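Local coordinates for enterocine A immunity protein (Enterococcus faecium, PDB 2BL8) that confers immunity on bacteria to the pediocin-like bacteriocin enterocin A, an antimicrobial peptide, at residues Ala5-Ile8 with Val9-Tyr13; Arg68-Glu71 with Tyr72-Glu75. One frame throughout, in Å; residues are numbered along the deposited sequence.

Contact 1 of 2, residues Ala5-Ile8 with Val9-Tyr13; sequences AKQI and VHELY
Gln7 and Glu11, one helical turn apart on helix 5-17, run alongside each other in the same direction. The amide and carboxylate planes are nearly perpendicular, 80° apart, and Gln7 NE2 reaches Glu11 OE2 over 3.4 Å, only a weak hydrogen bond. The glutamine gets there with CG anti to its backbone nitrogen (chi1 -169°) and an extended chain, which brings CG as well as NE2 alongside the carboxylate, CG at 3.7 Å from Glu11 OE2. Glu11 leans back over the preceding turn, its CG held tightly at 2.9 Å from Gln7 O, the same oxygen that accepts the Glu11 backbone N-H. Glutamine suits this polar flank as an uncharged N-H donor that can face a carboxylate without forming a salt bridge.

Ile8 meets the other branch of that carboxylate, its CD1 lying 3.7 Å from Glu11 OE1 where the two side chains cross at a slant. The carboxylate thus has the Gln7 amide beside OE2 and the Ile8 methyl beside OE1. On another side of the helix the buried, apolar Val9 sets CG2 3.4 Å from Ala5 O, against a carbonyl already bonded to its own N-H. That bond, Val9 N to Ala5 O at 3.0 Å, is nearly straight at 172° and opens a regular i to i+4 series that runs on through His10, Glu11 and Leu12.

Within the four-helix arrangement the faces of helix 5-17 are shared among the other three helices. Ile8, branched and apolar, fills the seam against Leu80 and Ile83 of helix 71-84, where Glu11 packs on Leu76 and Leu12 on Ile77. Leu12 also touches Leu58 and Ala5 touches Ile51 of helix 48-64, while His10 sets its ring edge-to-face with Tyr35 of helix 25-38.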
loop_
_atom_site.group_PDB
_atom_site.type_symbol
_atom_site.label_atom_id
_atom_site.label_comp_id
_atom_site.label_asym_id
_atom_site.label_seq_id
_atom_site.Cartn_x
_atom_site.Cartn_y
_atom_site.Cartn_z
ATOM N N ALA A 5 6.618 -2.035 -8.230
ATOM C CA ALA A 5 6.158 -1.179 -7.136
ATOM C C ALA A 5 5.735 0.223 -7.572
ATOM O O ALA A 5 4.648 0.686 -7.214
ATOM C CB ALA A 5 7.235 -1.083 -6.059
ATOM N N LYS A 6 6.587 0.905 -8.333
ATOM C CA LYS A 6 6.248 2.251 -8.796
ATOM C C LYS A 6 4.918 2.248 -9.536
ATOM O O LYS A 6 4.100 3.155 -9.371
ATOM C CB LYS A 6 7.312 2.800 -9.749
ATOM C CG LYS A 6 8.679 3.043 -9.155
ATOM C CD LYS A 6 9.594 3.599 -10.235
ATOM C CE LYS A 6 11.044 3.626 -9.799
ATOM N NZ LYS A 6 11.937 4.115 -10.894
ATOM N N GLN A 7 4.713 1.234 -10.364
ATOM C CA GLN A 7 3.494 1.125 -11.148
ATOM C C GLN A 7 2.259 0.991 -10.268
ATOM O O GLN A 7 1.258 1.672 -10.485
ATOM C CB GLN A 7 3.580 -0.071 -12.098
ATOM C CG GLN A 7 2.476 -0.114 -13.142
ATOM C CD GLN A 7 2.617 -1.294 -14.084
ATOM O OE1 GLN A 7 3.718 -1.610 -14.538
ATOM N NE2 GLN A 7 1.502 -1.947 -14.391
ATOM N N ILE A 8 2.334 0.112 -9.276
ATOM C CA ILE A 8 1.199 -0.088 -8.385
ATOM C C ILE A 8 0.891 1.167 -7.573
ATOM O O ILE A 8 -0.268 1.551 -7.437
ATOM C CB ILE A 8 1.443 -1.268 -7.432
ATOM C CG1 ILE A 8 1.689 -2.550 -8.238
ATOM C CG2 ILE A 8 0.248 -1.437 -6.509
ATOM C CD1 ILE A 8 0.555 -2.943 -9.146
ATOM N N VAL A 9 1.927 1.816 -7.050
ATOM C CA VAL A 9 1.736 3.035 -6.269
ATOM C C VAL A 9 1.122 4.114 -7.150
ATOM O O VAL A 9 0.190 4.806 -6.739
ATOM C CB VAL A 9 3.075 3.555 -5.699
ATOM C CG1 VAL A 9 2.892 4.946 -5.111
ATOM C CG2 VAL A 9 3.581 2.604 -4.628
ATOM N N HIS A 10 1.655 4.253 -8.362
ATOM C CA HIS A 10 1.158 5.244 -9.310
ATOM C C HIS A 10 -0.307 4.959 -9.626
ATOM O O HIS A 10 -1.133 5.869 -9.641
ATOM C CB HIS A 10 1.997 5.203 -10.593
ATOM C CG HIS A 10 1.803 6.391 -11.484
ATOM N ND1 HIS A 10 2.653 6.676 -12.534
ATOM C CD2 HIS A 10 0.865 7.368 -11.487
ATOM C CE1 HIS A 10 2.249 7.778 -13.140
ATOM N NE2 HIS A 10 1.165 8.218 -12.523
ATOM N N GLU A 11 -0.631 3.692 -9.860
ATOM C CA GLU A 11 -2.006 3.315 -10.175
ATOM C C GLU A 11 -2.960 3.537 -9.004
ATOM O O GLU A 11 -4.091 3.984 -9.195
ATOM C CB GLU A 11 -2.060 1.855 -10.630
ATOM C CG GLU A 11 -1.289 1.594 -11.919
ATOM C CD GLU A 11 -1.267 0.130 -12.319
ATOM O OE1 GLU A 11 -1.298 -0.739 -11.421
ATOM O OE2 GLU A 11 -1.201 -0.154 -13.532
ATOM N N LEU A 12 -2.504 3.233 -7.794
ATOM C CA LEU A 12 -3.341 3.414 -6.613
ATOM C C LEU A 12 -3.577 4.910 -6.395
ATOM O O LEU A 12 -4.694 5.335 -6.090
ATOM C CB LEU A 12 -2.666 2.789 -5.384
ATOM C CG LEU A 12 -3.442 2.773 -4.063
ATOM C CD1 LEU A 12 -4.757 2.020 -4.239
ATOM C CD2 LEU A 12 -2.593 2.109 -2.987
ATOM N N TYR A 13 -2.527 5.705 -6.576
ATOM C CA TYR A 13 -2.625 7.151 -6.402
ATOM C C TYR A 13 -3.647 7.731 -7.374
ATOM O O TYR A 13 -4.551 8.466 -6.978
ATOM C CB TYR A 13 -1.269 7.817 -6.657
ATOM C CG TYR A 13 -1.297 9.321 -6.470
ATOM C CD1 TYR A 13 -0.825 9.906 -5.298
ATOM C CD2 TYR A 13 -1.843 10.155 -7.448
ATOM C CE1 TYR A 13 -0.896 11.285 -5.098
ATOM C CE2 TYR A 13 -1.922 11.532 -7.258
ATOM C CZ TYR A 13 -1.447 12.089 -6.078
ATOM O OH TYR A 13 -1.524 13.451 -5.881
#

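Contact 2 of 2, residues Arg68-Glu71 with Tyr72-Glu75; sequences RFTE and YQEE
Thr70 and Gln73 form a capping box at the start of helix 71-84, Thr70 being the N-cap. Each residue's side chain accepts from the other's backbone N-H, so two amides at the helix start are satisfied locally.

Along Gln73, CB lies 3.4 Å from Thr70 OG1. CG, anti to its own carbonyl carbon (chi1 -70°), comes closer still to that oxygen, and the extended chain then carries CD past it. At the tip OE1 accepts from Thr70 N at 3.0 Å; the donor stands 47° out of the amide's carbonyl plane, so the bond does not follow a lone pair. OE1 also sits at the edge of the Phe69 ring, 3.6 Å from CD1, and NE2 donates a hydrogen bond to Asp15 OD2 of helix 5-17. A glutamine suits this place because one amide can accept from the cap and donate to a neighbouring helix.

In return, Thr70 OG1 receives Gln73 N at 3.1 Å, a short hydroxyl-bearing side chain being well suited to an N-cap. A water completes the site: it donates to Arg68 O and to Gln73 OE1, the latter at 2.7 Å.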
loop_
_atom_site.group_PDB
_atom_site.type_symbol
_atom_site.label_atom_id
_atom_site.label_comp_id
_atom_site.label_asym_id
_atom_site.label_seq_id
_atom_site.Cartn_x
_atom_site.Cartn_y
_atom_site.Cartn_z
ATOM N N ARG A 68 -13.213 3.213 3.362
ATOM C CA ARG A 68 -13.361 1.916 2.711
ATOM C C ARG A 68 -12.803 1.966 1.294
ATOM O O ARG A 68 -13.336 2.667 0.435
ATOM C CB ARG A 68 -14.834 1.498 2.645
ATOM C CG ARG A 68 -15.514 1.310 3.990
ATOM C CD ARG A 68 -14.796 0.284 4.857
ATOM N NE ARG A 68 -14.657 -1.012 4.202
ATOM C CZ ARG A 68 -14.137 -2.085 4.792
ATOM N NH1 ARG A 68 -13.713 -2.010 6.045
ATOM N NH2 ARG A 68 -14.036 -3.230 4.130
ATOM N N PHE A 69 -11.724 1.230 1.057
ATOM C CA PHE A 69 -11.121 1.174 -0.269
ATOM C C PHE A 69 -12.041 0.345 -1.156
ATOM O O PHE A 69 -12.771 -0.516 -0.668
ATOM C CB PHE A 69 -9.758 0.484 -0.212
ATOM C CG PHE A 69 -8.715 1.253 0.542
ATOM C CD1 PHE A 69 -8.262 2.475 0.071
ATOM C CD2 PHE A 69 -8.176 0.745 1.722
ATOM C CE1 PHE A 69 -7.284 3.188 0.759
ATOM C CE2 PHE A 69 -7.198 1.448 2.419
ATOM C CZ PHE A 69 -6.751 2.671 1.938
ATOM N N THR A 70 -12.014 0.601 -2.459
ATOM C CA THR A 70 -12.844 -0.174 -3.371
ATOM C C THR A 70 -12.193 -1.545 -3.508
ATOM O O THR A 70 -11.027 -1.720 -3.150
ATOM C CB THR A 70 -12.927 0.479 -4.767
ATOM O OG1 THR A 70 -11.623 0.528 -5.359
ATOM C CG2 THR A 70 -13.480 1.890 -4.658
ATOM N N GLU A 71 -12.944 -2.516 -4.017
ATOM C CA GLU A 71 -12.418 -3.866 -4.197
ATOM C C GLU A 71 -11.132 -3.829 -5.027
ATOM O O GLU A 71 -10.161 -4.521 -4.720
ATOM C CB GLU A 71 -13.462 -4.738 -4.900
ATOM C CG GLU A 71 -13.088 -6.203 -5.032
ATOM C CD GLU A 71 -13.904 -7.095 -4.118
ATOM O OE1 GLU A 71 -15.148 -6.988 -4.147
ATOM O OE2 GLU A 71 -13.306 -7.907 -3.379
ATOM N N TYR A 72 -11.131 -3.011 -6.073
ATOM C CA TYR A 72 -9.970 -2.880 -6.945
ATOM C C TYR A 72 -8.776 -2.266 -6.212
ATOM O O TYR A 72 -7.644 -2.727 -6.365
ATOM C CB TYR A 72 -10.342 -2.033 -8.166
ATOM C CG TYR A 72 -9.174 -1.664 -9.053
ATOM C CD1 TYR A 72 -8.337 -2.645 -9.589
ATOM C CD2 TYR A 72 -8.903 -0.330 -9.353
ATOM C CE1 TYR A 72 -7.256 -2.302 -10.400
ATOM C CE2 TYR A 72 -7.829 0.021 -10.163
ATOM C CZ TYR A 72 -7.012 -0.964 -10.680
ATOM O OH TYR A 72 -5.947 -0.607 -11.471
ATOM N N GLN A 73 -9.028 -1.226 -5.422
ATOM C CA GLN A 73 -7.961 -0.583 -4.660
ATOM C C GLN A 73 -7.363 -1.575 -3.658
ATOM O O GLN A 73 -6.149 -1.596 -3.450
ATOM C CB GLN A 73 -8.497 0.659 -3.940
ATOM C CG GLN A 73 -8.848 1.795 -4.894
ATOM C CD GLN A 73 -9.592 2.934 -4.223
ATOM O OE1 GLN A 73 -10.043 2.812 -3.085
ATOM N NE2 GLN A 73 -9.735 4.047 -4.934
ATOM N N GLU A 74 -8.215 -2.403 -3.053
ATOM C CA GLU A 74 -7.772 -3.414 -2.093
ATOM C C GLU A 74 -6.864 -4.409 -2.790
ATOM O O GLU A 74 -5.876 -4.880 -2.216
ATOM C CB GLU A 74 -8.971 -4.156 -1.496
ATOM C CG GLU A 74 -9.786 -3.342 -0.512
ATOM C CD GLU A 74 -11.077 -4.034 -0.098
ATOM O OE1 GLU A 74 -11.301 -5.195 -0.505
ATOM O OE2 GLU A 74 -11.868 -3.409 0.638
ATOM N N GLU A 75 -7.211 -4.729 -4.032
ATOM C CA GLU A 75 -6.432 -5.651 -4.839
ATOM C C GLU A 75 -5.067 -5.054 -5.174
ATOM O O GLU A 75 -4.057 -5.760 -5.163
ATOM C CB GLU A 75 -7.223 -6.013 -6.101
ATOM C CG GLU A 75 -8.382 -6.956 -5.774
ATOM C CD GLU A 75 -9.535 -6.883 -6.751
ATOM O OE1 GLU A 75 -9.368 -6.325 -7.855
ATOM O OE2 GLU A 75 -10.620 -7.400 -6.404
HETATM O O HOH W 1 -11.883 4.401 -1.852
#

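Overall arrangement
Both contacts are local and partly buried, yet they serve different points of the helical bundle. The centre of contact 1, within helix 5-17, lies about 9 Å from the centre of the chain; regular backbone bonding there joins apolar side chains turned to three other helices. Contact 2, about 11 Å out by the same measure and more exposed, is mostly polar: a capped helix end with Glu71, Glu74 and Glu75 gathered near it, whose like charges probably disfavour one another. The two centres are about 13 Å apart, but Leu12 CD1 lies 4.0 Å from Gln73 O. That interface is mostly apolar on both helices, Gln73 adding a polar tie to Asp15 near the start of helix 71-84.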